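D-methionine-binding lipoprotein MetQ (Escherichia coli, PDB 4YAH) binds methionine as the substrate-binding component of an ATP-driven permease that transports D-methionine. Local coordinates at residues Tyr112-Tyr117 and Val200-Tyr205; Leu146-Lys151 and Gly217-Asp222; Val133-Asp138 and Leu177-Leu182; Phe86-Tyr91 and Ser225-Leu230. All coordinates share one frame; numbering follows the deposited sequence.

In the fold
From the N terminus, residues 86-91 come first and must wait for 225-230 to close interaction 4, a long loop that encloses the other three contacts. Interaction 1 opens next, at 112-117, and closes at 200-205; within that span interaction 3 joins 133-138 to 177-182. Interaction 2 starts at 146-151 and ends at 217-222, so it crosses both interactions 1 and 3. Interactions 1 and 3 pair strands of the five-stranded sheet, and interaction 2 packs a helix against the edge strand 219-220 of that sheet. Interaction 4 belongs to the six-stranded sheet of the other lobe. Interactions 1 and 4 both reach the bound methionine.

Interaction 1 of 4, residues Tyr112-Tyr117 and Val200-Tyr205. With MET (methionine), chain B.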
# COMPACT_ATOMS: atom_id res chain seq x y z
N TYR A 112 -1.47 -6.27 -2.17
CA TYR A 112 -1.43 -5.50 -3.42
C TYR A 112 -0.03 -5.60 -3.99
O TYR A 112 0.82 -4.75 -3.71
CB TYR A 112 -1.79 -4.04 -3.15
CG TYR A 112 -3.21 -3.79 -2.71
CD1 TYR A 112 -4.27 -3.95 -3.59
CD2 TYR A 112 -3.47 -3.35 -1.43
CE1 TYR A 112 -5.57 -3.68 -3.19
CE2 TYR A 112 -4.77 -3.07 -1.02
CZ TYR A 112 -5.81 -3.25 -1.91
OH TYR A 112 -7.10 -2.98 -1.53
N PRO A 113 0.24 -6.67 -4.76
CA PRO A 113 1.63 -6.85 -5.22
C PRO A 113 2.10 -5.62 -6.00
O PRO A 113 1.40 -5.13 -6.88
CB PRO A 113 1.56 -8.11 -6.08
CG PRO A 113 0.37 -8.89 -5.50
CD PRO A 113 -0.62 -7.78 -5.19
N ILE A 114 3.25 -5.10 -5.62
CA ILE A 114 3.70 -3.83 -6.14
C ILE A 114 4.45 -4.03 -7.46
O ILE A 114 5.05 -5.08 -7.69
CB ILE A 114 4.59 -3.10 -5.12
CG1 ILE A 114 4.64 -1.61 -5.42
CG2 ILE A 114 5.96 -3.75 -5.01
CD1 ILE A 114 5.27 -0.81 -4.28
N ALA A 115 4.38 -3.02 -8.32
CA ALA A 115 4.96 -3.13 -9.66
C ALA A 115 5.83 -1.93 -10.00
O ALA A 115 5.74 -0.87 -9.39
CB ALA A 115 3.86 -3.28 -10.68
N GLY A 116 6.71 -2.15 -10.98
CA GLY A 116 7.49 -1.09 -11.59
C GLY A 116 6.81 -0.65 -12.87
O GLY A 116 6.30 -1.47 -13.63
N TYR A 117 6.78 0.66 -13.09
CA TYR A 117 6.08 1.28 -14.21
C TYR A 117 6.97 2.27 -14.91
O TYR A 117 7.91 2.78 -14.32
CB TYR A 117 4.82 2.02 -13.76
CG TYR A 117 3.81 1.21 -12.99
CD1 TYR A 117 2.77 0.55 -13.63
CD2 TYR A 117 3.88 1.11 -11.60
CE1 TYR A 117 1.83 -0.19 -12.92
CE2 TYR A 117 2.95 0.38 -10.87
CZ TYR A 117 1.93 -0.27 -11.53
OH TYR A 117 0.99 -1.00 -10.84
N VAL A 200 8.75 2.47 -9.01
CA VAL A 200 8.05 1.43 -8.26
C VAL A 200 6.97 2.15 -7.46
O VAL A 200 7.28 2.99 -6.63
CB VAL A 200 8.99 0.65 -7.34
CG1 VAL A 200 8.22 -0.40 -6.57
CG2 VAL A 200 10.07 -0.03 -8.16
N ILE A 201 5.72 1.81 -7.74
CA ILE A 201 4.58 2.59 -7.26
C ILE A 201 3.56 1.70 -6.56
O ILE A 201 3.10 0.71 -7.12
CB ILE A 201 3.85 3.32 -8.41
CG1 ILE A 201 4.86 4.03 -9.32
CG2 ILE A 201 2.84 4.30 -7.86
CD1 ILE A 201 4.24 4.83 -10.48
N ASN A 202 3.20 2.06 -5.33
CA ASN A 202 2.12 1.36 -4.67
C ASN A 202 0.86 1.38 -5.52
O ASN A 202 0.50 2.40 -6.07
CB ASN A 202 1.79 1.99 -3.31
CG ASN A 202 2.99 2.06 -2.39
OD1 ASN A 202 3.75 3.04 -2.42
ND2 ASN A 202 3.17 1.04 -1.55
N THR A 203 0.17 0.26 -5.56
CA THR A 203 -1.04 0.18 -6.36
C THR A 203 -2.09 1.19 -5.91
O THR A 203 -2.88 1.63 -6.74
CB THR A 203 -1.58 -1.24 -6.31
OG1 THR A 203 -0.54 -2.13 -6.74
CG2 THR A 203 -2.77 -1.40 -7.23
N THR A 204 -2.05 1.59 -4.63
CA THR A 204 -2.85 2.70 -4.09
C THR A 204 -2.86 3.91 -5.03
O THR A 204 -3.90 4.44 -5.40
CB THR A 204 -2.29 3.21 -2.75
OG1 THR A 204 -2.06 2.12 -1.85
CG2 THR A 204 -3.23 4.21 -2.11
N TYR A 205 -1.65 4.33 -5.38
CA TYR A 205 -1.45 5.54 -6.17
C TYR A 205 -1.36 5.25 -7.67
O TYR A 205 -1.83 6.07 -8.46
CB TYR A 205 -0.20 6.27 -5.64
CG TYR A 205 -0.35 6.63 -4.17
CD1 TYR A 205 0.39 5.98 -3.19
CD2 TYR A 205 -1.24 7.62 -3.77
CE1 TYR A 205 0.24 6.29 -1.84
CE2 TYR A 205 -1.41 7.95 -2.42
CZ TYR A 205 -0.65 7.28 -1.47
OH TYR A 205 -0.79 7.60 -0.13
N MET B . -1.64 -0.26 -0.12
CA MET B . -0.20 -0.11 0.08
C MET B . 0.51 -1.34 -0.45
O MET B . 0.09 -2.45 -0.10
CB MET B . 0.14 0.08 1.56
CG MET B . 1.59 0.43 1.85
SD MET B . 1.97 0.64 3.60
CE MET B . 1.21 2.23 3.91
OXT MET B . 1.50 -1.22 -1.20
O HOH W 1 1.05 -1.95 -3.78
O HOH W 2 -1.30 -4.58 -6.77
O HOH W 3 1.67 -1.29 -8.25
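Ile201 N donates to Ala115 O at 3.1 Å, nearly in line with the carbonyl, and one residue along, Gly116 and Val200 form an antiparallel non-hydrogen-bonded pair with CA atoms 4.2 Å apart. Beyond this short pairing the backbones separate, and waters fill in between them. One water takes the N-H of Ala115 and donates to Ile201 O and Thr203 OG1; it is also hydrogen-bonded to Tyr117 OH. A second accepts a hydrogen bond from Thr203 OG1 and donates to Pro113 O. Threonine suits this place because its single hydroxyl serves both waters.

Ile114 CG1, anti to the backbone N (chi1 -160°), passes 3.3 Å from Ile201 O, and the side chain continues so that CD1 meets Val200 CG1 at 3.8 Å, the two side chains crossing at about a right angle. Tyr117 CD2 touches Ile201 CG1 at 3.8 Å, and the ring turns its edge to Ile201 O. In the two-lobed fold of periplasmic binding proteins, residues 112-114 lead from strand 103-111 of one sheet to strand 115-117 of the other, past the ligand. Here Asn202 ND2 donates to methionine OXT at 2.8 Å, with an N-H...O angle of 167°. A third water donates to the same OXT and to Tyr112 O while accepting from Thr203 N, so the start of helix 203-206 would probably favour the carboxylate's charge through this water.

Interaction 2 of 4, residues Leu146-Lys151 and Gly217-Asp222; sequences LLLLQK and GIFVED
Leu148 meets Phe219 where helix 139-151 packs on the edge strand 219-220. Its CB is directed at the strand but stops short of it, and CG, anti to the backbone N (chi1 -180°), makes the first touch, 3.7 Å from Phe219 CE2. The two methyls then part. CD2 lies in the plane of the phenyl ring, against its edge at 3.7 Å from CE2, whereas CD1 runs to the backbone beyond, 3.8 Å from Glu221 N. A branched leucine suits the site because one side chain serves both ring and main chain. An alanine here would probably leave the edge of Phe219 without its apolar mate and open a gap between helix and strand. Leu149 adds a second methyl, CD2, 3.9 Å from Phe219 CZ.

At the outer end the contact turns polar. Lys151 stretches out and bends at its last torsion, bringing NZ to Asp222 OD2 at 2.9 Å in a salt bridge; the ammonium comes from above the carboxylate plane, with OD1 only slightly farther at 3.2 Å. Glu221, between the apolar and charged parts, turns its carboxylate to Arg144, one helical turn before Leu148. Helix 139-151 thus lies across one face of the five-stranded sheet: Leu148 also touches Ile114, next to strand 115-117, and Phe219 also touches Leu198 of strand 196-201.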
# COMPACT_ATOMS: atom_id res chain seq x y z
N LEU A 146 13.43 -1.90 -3.12
CA LEU A 146 14.79 -2.35 -3.40
C LEU A 146 14.86 -3.87 -3.53
O LEU A 146 15.58 -4.39 -4.38
CB LEU A 146 15.74 -1.85 -2.31
CG LEU A 146 15.93 -0.34 -2.25
CD1 LEU A 146 16.84 -0.02 -1.12
CD2 LEU A 146 16.51 0.20 -3.55
N LEU A 147 14.09 -4.59 -2.71
CA LEU A 147 14.05 -6.04 -2.84
C LEU A 147 13.48 -6.44 -4.21
O LEU A 147 13.94 -7.42 -4.79
CB LEU A 147 13.22 -6.65 -1.71
CG LEU A 147 13.94 -6.56 -0.37
CD1 LEU A 147 12.94 -6.87 0.75
CD2 LEU A 147 15.14 -7.48 -0.31
N LEU A 148 12.52 -5.67 -4.72
CA LEU A 148 11.94 -5.96 -6.03
C LEU A 148 12.97 -5.71 -7.14
O LEU A 148 13.10 -6.51 -8.07
CB LEU A 148 10.66 -5.15 -6.25
CG LEU A 148 9.94 -5.37 -7.58
CD1 LEU A 148 9.67 -6.83 -7.85
CD2 LEU A 148 8.64 -4.60 -7.61
N LEU A 149 13.72 -4.61 -7.02
CA LEU A 149 14.75 -4.28 -7.99
C LEU A 149 15.85 -5.35 -7.98
O LEU A 149 16.47 -5.62 -9.02
CB LEU A 149 15.34 -2.91 -7.69
CG LEU A 149 14.35 -1.75 -7.90
CD1 LEU A 149 14.96 -0.42 -7.48
CD2 LEU A 149 13.85 -1.66 -9.33
N GLN A 150 16.09 -5.94 -6.82
CA GLN A 150 17.06 -7.03 -6.71
C GLN A 150 16.50 -8.29 -7.36
O GLN A 150 17.21 -9.00 -8.09
CB GLN A 150 17.43 -7.29 -5.24
CG GLN A 150 18.35 -8.52 -5.05
CD GLN A 150 18.79 -8.70 -3.61
OE1 GLN A 150 19.97 -8.54 -3.29
NE2 GLN A 150 17.85 -9.03 -2.74
N LYS A 151 15.23 -8.57 -7.09
CA LYS A 151 14.57 -9.74 -7.66
C LYS A 151 14.65 -9.77 -9.19
O LYS A 151 14.84 -10.83 -9.78
CB LYS A 151 13.12 -9.78 -7.21
CG LYS A 151 12.25 -10.87 -7.81
CD LYS A 151 10.81 -10.66 -7.38
CE LYS A 151 9.82 -11.39 -8.28
NZ LYS A 151 9.86 -12.86 -8.08
N GLY A 217 2.41 -3.04 -15.60
CA GLY A 217 3.65 -3.34 -14.92
C GLY A 217 4.70 -3.93 -15.83
O GLY A 217 4.43 -4.83 -16.61
N ILE A 218 5.91 -3.39 -15.74
CA ILE A 218 7.06 -3.99 -16.40
C ILE A 218 7.57 -5.21 -15.62
O ILE A 218 8.10 -6.15 -16.19
CB ILE A 218 8.17 -2.99 -16.55
CG1 ILE A 218 7.70 -1.81 -17.40
CG2 ILE A 218 9.41 -3.62 -17.18
CD1 ILE A 218 8.69 -0.70 -17.48
N PHE A 219 7.42 -5.15 -14.30
CA PHE A 219 7.72 -6.29 -13.44
C PHE A 219 6.86 -6.10 -12.21
O PHE A 219 6.46 -4.98 -11.91
CB PHE A 219 9.20 -6.38 -13.09
CG PHE A 219 9.80 -5.10 -12.58
CD1 PHE A 219 10.52 -4.27 -13.43
CD2 PHE A 219 9.63 -4.72 -11.26
CE1 PHE A 219 11.08 -3.09 -12.95
CE2 PHE A 219 10.18 -3.55 -10.79
CZ PHE A 219 10.91 -2.74 -11.63
N VAL A 220 6.59 -7.21 -11.53
CA VAL A 220 5.65 -7.24 -10.42
C VAL A 220 6.17 -8.18 -9.35
O VAL A 220 6.72 -9.24 -9.63
CB VAL A 220 4.25 -7.70 -10.87
CG1 VAL A 220 3.23 -7.50 -9.74
CG2 VAL A 220 3.83 -6.97 -12.11
N GLU A 221 6.03 -7.73 -8.11
CA GLU A 221 6.27 -8.52 -6.92
C GLU A 221 5.45 -9.81 -6.90
O GLU A 221 4.32 -9.81 -7.41
CB GLU A 221 5.93 -7.63 -5.73
CG GLU A 221 6.31 -8.10 -4.36
CD GLU A 221 5.85 -7.08 -3.32
OE1 GLU A 221 4.63 -6.81 -3.27
OE2 GLU A 221 6.71 -6.52 -2.60
N ASP A 222 5.98 -10.89 -6.30
CA ASP A 222 5.21 -12.13 -6.10
C ASP A 222 3.99 -11.89 -5.22
O ASP A 222 4.05 -11.08 -4.31
CB ASP A 222 6.06 -13.23 -5.43
CG ASP A 222 7.20 -13.71 -6.30
OD1 ASP A 222 8.19 -14.22 -5.72
OD2 ASP A 222 7.11 -13.60 -7.55

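Interaction 3 of 4, residues Val133-Asp138 and Leu177-Leu182; sequences VAVPND and LKIVEL
Val135 CG2 and Ile179 CG2 meet at 3.7 Å, and CD1 of the same isoleucine reaches Val133 CB at 4.2 Å. These branched side chains, well suited to strands, lie on the face of the sheet that helix 139-151 covers, with Leu142 and Ser145 against Val135 and Leu149 against Ile179. On the other face Ala134 CB touches Leu182 CD1 at 3.9 Å, beneath Leu187 and Ser190; a methyl as small as alanine's lets helix 187-190 come close.

The backbones of 133-136 and 178-182 run parallel, their axes turned by 37° as in a twisted sheet, and bonds alternate between them: Val133 N to Lys178 O, Val180 N to Val133 O, Val135 N to Val180 O and Leu182 N to Val135 O, from 2.8 to 3.0 Å. With helix 139-151 in the connection, the pair forms a beta-alpha-beta crossover, and 178-182 is the edge strand.

The ladder ends in a weak, bent bond from Asn137 N to Leu182 O. Asn137 CG sits between the backbone N and the carbonyl carbon (chi1 69°), which sets the side chain beside the Leu182 carbonyl, and its ND2 donates to Glu183 and to a water that donates to Glu181 O. A leucine in its place would probably leave the Glu183 carboxylate without this donor and the water without the N-H that holds it. Asp138 follows at the N-cap of helix 139-151.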
# COMPACT_ATOMS: atom_id res chain seq x y z
N VAL A 133 15.54 6.00 -11.08
CA VAL A 133 14.49 5.06 -10.76
C VAL A 133 13.83 5.54 -9.48
O VAL A 133 14.50 5.65 -8.46
CB VAL A 133 15.03 3.63 -10.57
CG1 VAL A 133 13.91 2.68 -10.16
CG2 VAL A 133 15.70 3.16 -11.87
N ALA A 134 12.54 5.85 -9.54
CA ALA A 134 11.83 6.41 -8.39
C ALA A 134 11.24 5.30 -7.54
O ALA A 134 10.69 4.32 -8.08
CB ALA A 134 10.75 7.38 -8.84
N VAL A 135 11.36 5.45 -6.23
CA VAL A 135 10.79 4.53 -5.27
C VAL A 135 10.21 5.29 -4.08
O VAL A 135 10.60 6.43 -3.81
CB VAL A 135 11.83 3.53 -4.75
CG1 VAL A 135 12.42 2.71 -5.90
CG2 VAL A 135 12.94 4.27 -4.01
N PRO A 136 9.27 4.67 -3.35
CA PRO A 136 8.78 5.30 -2.12
C PRO A 136 9.89 5.56 -1.11
O PRO A 136 10.83 4.77 -1.04
CB PRO A 136 7.79 4.28 -1.56
CG PRO A 136 7.61 3.22 -2.58
CD PRO A 136 8.71 3.33 -3.58
N ASN A 137 9.76 6.60 -0.29
CA ASN A 137 10.85 6.96 0.63
C ASN A 137 10.64 6.57 2.10
O ASN A 137 11.49 6.86 2.93
CB ASN A 137 11.11 8.46 0.54
CG ASN A 137 9.99 9.31 1.12
OD1 ASN A 137 8.94 8.81 1.53
ND2 ASN A 137 10.20 10.61 1.12
N ASP A 138 9.54 5.91 2.41
CA ASP A 138 9.32 5.44 3.78
C ASP A 138 10.05 4.10 3.94
O ASP A 138 10.17 3.34 2.98
CB ASP A 138 7.83 5.31 4.08
CG ASP A 138 7.15 4.32 3.17
OD1 ASP A 138 6.86 4.69 2.00
OD2 ASP A 138 6.95 3.16 3.62
N LEU A 177 22.35 2.93 -11.87
CA LEU A 177 21.06 3.55 -11.68
C LEU A 177 21.10 4.48 -10.49
O LEU A 177 21.83 4.25 -9.53
CB LEU A 177 20.00 2.48 -11.47
CG LEU A 177 19.91 1.41 -12.55
CD1 LEU A 177 18.95 0.33 -12.12
CD2 LEU A 177 19.48 2.04 -13.86
N LYS A 178 20.29 5.53 -10.56
CA LYS A 178 20.20 6.50 -9.49
C LYS A 178 18.84 6.32 -8.84
O LYS A 178 17.81 6.56 -9.48
CB LYS A 178 20.36 7.93 -10.00
CG LYS A 178 21.57 8.13 -10.91
CD LYS A 178 22.87 7.86 -10.19
CE LYS A 178 24.08 8.18 -11.06
NZ LYS A 178 24.20 9.64 -11.31
N ILE A 179 18.83 5.89 -7.59
CA ILE A 179 17.59 5.65 -6.88
C ILE A 179 17.11 6.98 -6.32
O ILE A 179 17.83 7.65 -5.59
CB ILE A 179 17.77 4.63 -5.74
CG1 ILE A 179 18.38 3.33 -6.29
CG2 ILE A 179 16.44 4.35 -5.07
CD1 ILE A 179 17.52 2.64 -7.29
N VAL A 180 15.90 7.38 -6.71
CA VAL A 180 15.31 8.64 -6.31
C VAL A 180 14.16 8.36 -5.35
O VAL A 180 13.15 7.81 -5.76
CB VAL A 180 14.81 9.43 -7.52
CG1 VAL A 180 14.07 10.67 -7.08
CG2 VAL A 180 15.99 9.81 -8.38
N GLU A 181 14.32 8.73 -4.09
CA GLU A 181 13.32 8.44 -3.07
C GLU A 181 12.31 9.57 -2.98
O GLU A 181 12.68 10.71 -2.77
CB GLU A 181 13.99 8.23 -1.71
CG GLU A 181 15.04 7.15 -1.73
CD GLU A 181 15.74 6.97 -0.39
OE1 GLU A 181 15.13 7.28 0.65
OE2 GLU A 181 16.90 6.51 -0.39
N LEU A 182 11.03 9.23 -3.16
CA LEU A 182 9.95 10.22 -3.15
C LEU A 182 8.86 9.81 -2.20
O LEU A 182 8.69 8.63 -1.89
CB LEU A 182 9.34 10.39 -4.56
CG LEU A 182 10.33 10.76 -5.66
CD1 LEU A 182 9.66 10.68 -7.03
CD2 LEU A 182 10.91 12.14 -5.39
O HOH W 4 12.51 11.66 -0.17

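Interaction 4 of 4, residues Phe86-Tyr91 and Ser225-Leu230. With MET (methionine), chain B.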
# COMPACT_ATOMS: atom_id res chain seq x y z
N PHE A 86 -5.40 0.96 5.36
CA PHE A 86 -4.50 1.43 4.31
C PHE A 86 -3.07 0.92 4.34
O PHE A 86 -2.32 1.20 3.41
CB PHE A 86 -4.44 2.97 4.33
CG PHE A 86 -3.45 3.52 5.33
CD1 PHE A 86 -2.19 3.91 4.93
CD2 PHE A 86 -3.77 3.61 6.68
CE1 PHE A 86 -1.27 4.40 5.84
CE2 PHE A 86 -2.86 4.09 7.59
CZ PHE A 86 -1.61 4.49 7.18
N GLN A 87 -2.67 0.22 5.41
CA GLN A 87 -1.25 -0.10 5.60
C GLN A 87 -1.01 -1.59 5.83
O GLN A 87 -1.90 -2.32 6.25
CB GLN A 87 -0.69 0.70 6.79
CG GLN A 87 -1.15 0.21 8.15
CD GLN A 87 -1.03 1.26 9.24
OE1 GLN A 87 0.08 1.72 9.57
NE2 GLN A 87 -2.16 1.64 9.83
N HIS A 88 0.20 -2.05 5.50
CA HIS A 88 0.59 -3.42 5.80
C HIS A 88 1.34 -3.45 7.14
O HIS A 88 1.62 -2.39 7.72
CB HIS A 88 1.44 -4.04 4.65
CG HIS A 88 2.55 -3.18 4.12
ND1 HIS A 88 3.60 -2.72 4.90
CD2 HIS A 88 2.80 -2.72 2.87
CE1 HIS A 88 4.42 -2.01 4.16
NE2 HIS A 88 3.96 -2.00 2.92
N LYS A 89 1.66 -4.64 7.64
CA LYS A 89 2.19 -4.75 8.99
C LYS A 89 3.61 -4.21 9.12
O LYS A 89 3.92 -3.59 10.12
CB LYS A 89 2.16 -6.20 9.51
CG LYS A 89 2.49 -6.26 11.01
CD LYS A 89 2.17 -7.58 11.65
CE LYS A 89 2.58 -7.57 13.13
NZ LYS A 89 4.07 -7.60 13.27
N PRO A 90 4.48 -4.43 8.11
CA PRO A 90 5.79 -3.78 8.29
C PRO A 90 5.67 -2.27 8.46
O PRO A 90 6.38 -1.69 9.30
CB PRO A 90 6.52 -4.16 7.00
CG PRO A 90 5.95 -5.48 6.64
CD PRO A 90 4.48 -5.37 6.99
N TYR A 91 4.79 -1.64 7.70
CA TYR A 91 4.58 -0.21 7.79
C TYR A 91 4.07 0.16 9.19
O TYR A 91 4.56 1.11 9.80
CB TYR A 91 3.59 0.27 6.75
CG TYR A 91 3.50 1.77 6.70
CD1 TYR A 91 4.37 2.51 5.90
CD2 TYR A 91 2.56 2.47 7.47
CE1 TYR A 91 4.30 3.89 5.84
CE2 TYR A 91 2.49 3.85 7.42
CZ TYR A 91 3.37 4.55 6.60
OH TYR A 91 3.34 5.93 6.53
N SER A 225 3.92 -12.46 -0.11
CA SER A 225 4.78 -11.44 0.47
C SER A 225 4.27 -11.12 1.85
O SER A 225 3.18 -11.53 2.21
CB SER A 225 4.76 -10.17 -0.38
OG SER A 225 3.57 -9.45 -0.11
N PRO A 226 5.06 -10.39 2.63
CA PRO A 226 4.58 -10.00 3.96
C PRO A 226 3.69 -8.77 3.96
O PRO A 226 3.45 -8.24 5.04
CB PRO A 226 5.87 -9.71 4.72
CG PRO A 226 6.83 -9.30 3.69
CD PRO A 226 6.49 -10.07 2.46
N TYR A 227 3.17 -8.33 2.81
CA TYR A 227 2.58 -6.99 2.74
C TYR A 227 1.05 -6.96 2.67
O TYR A 227 0.47 -6.01 2.15
CB TYR A 227 3.19 -6.24 1.53
CG TYR A 227 4.70 -6.13 1.64
CD1 TYR A 227 5.29 -5.35 2.61
CD2 TYR A 227 5.53 -6.83 0.77
CE1 TYR A 227 6.65 -5.27 2.73
CE2 TYR A 227 6.89 -6.75 0.88
CZ TYR A 227 7.45 -5.97 1.85
OH TYR A 227 8.82 -5.89 1.95
N VAL A 228 0.38 -7.95 3.27
CA VAL A 228 -1.07 -7.88 3.33
C VAL A 228 -1.44 -6.61 4.10
O VAL A 228 -0.83 -6.27 5.11
CB VAL A 228 -1.68 -9.14 4.00
CG1 VAL A 228 -1.32 -9.22 5.48
CG2 VAL A 228 -3.17 -9.17 3.77
N ASN A 229 -2.41 -5.87 3.57
CA ASN A 229 -2.87 -4.65 4.21
C ASN A 229 -3.80 -5.01 5.38
O ASN A 229 -4.28 -6.14 5.48
CB ASN A 229 -3.59 -3.73 3.20
CG ASN A 229 -2.63 -3.00 2.28
OD1 ASN A 229 -2.95 -1.92 1.79
ND2 ASN A 229 -1.46 -3.59 2.01
N LEU A 230 -4.09 -4.01 6.22
CA LEU A 230 -4.72 -4.22 7.52
C LEU A 230 -5.79 -3.19 7.79
O LEU A 230 -5.72 -2.07 7.30
CB LEU A 230 -3.67 -4.11 8.63
CG LEU A 230 -2.39 -4.92 8.48
CD1 LEU A 230 -1.36 -4.39 9.46
CD2 LEU A 230 -2.68 -6.38 8.72
N MET B . -1.64 -0.26 -0.12
CA MET B . -0.20 -0.11 0.08
C MET B . 0.51 -1.34 -0.45
O MET B . 0.09 -2.45 -0.10
CB MET B . 0.14 0.08 1.56
CG MET B . 1.59 0.43 1.85
SD MET B . 1.97 0.64 3.60
CE MET B . 1.21 2.23 3.91
OXT MET B . 1.50 -1.22 -1.20
O HOH W 5 -4.58 0.36 8.04
O HOH W 6 1.26 -7.17 6.40
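His88 and Asn229 bring their CA atoms within 4.0 Å as the segments run roughly antiparallel, joined by a weak, bent bond from Leu230 N to Gln87 O. The His88 imidazole is layered between ligand and protein: methionine SD stands 3.4 Å above one face, toward the rim, and Tyr227 meets the opposite face edge-to-face, planes at 59°. Both imidazole nitrogens are engaged, which fixes the ring's rotation. His88 CG lies between the backbone N and the carbonyl carbon (chi1 47°), which brings ND1 round to accept from Tyr91 N at 3.2 Å, an N-cap bond for helix 89-99, and NE2 is bonded to Asn141.

The Tyr91 ring receives the ligand's methyl, CE, 3.6 Å above its centre, while Phe86 CE1 approaches the same CE obliquely at 3.8 Å; aromatic carbons suit this apolar end. At the polar end Asn229 uses both halves of its amide: OD1 accepts from methionine N at 2.8 Å, and ND2 donates to methionine O at 2.9 Å with an N-H...O angle of 166°. Between the backbones a water accepts from Lys89 N and donates to Pro226 O and Val228 O. Tyr227 also makes a cation-pi contact with Arg144, itself hydrogen-bonded to the methionine. Amide and arginine at the amino-acid head and aromatic rings about the thioether make the methionine pocket, in the cleft between lobes as in periplasmic binding proteins.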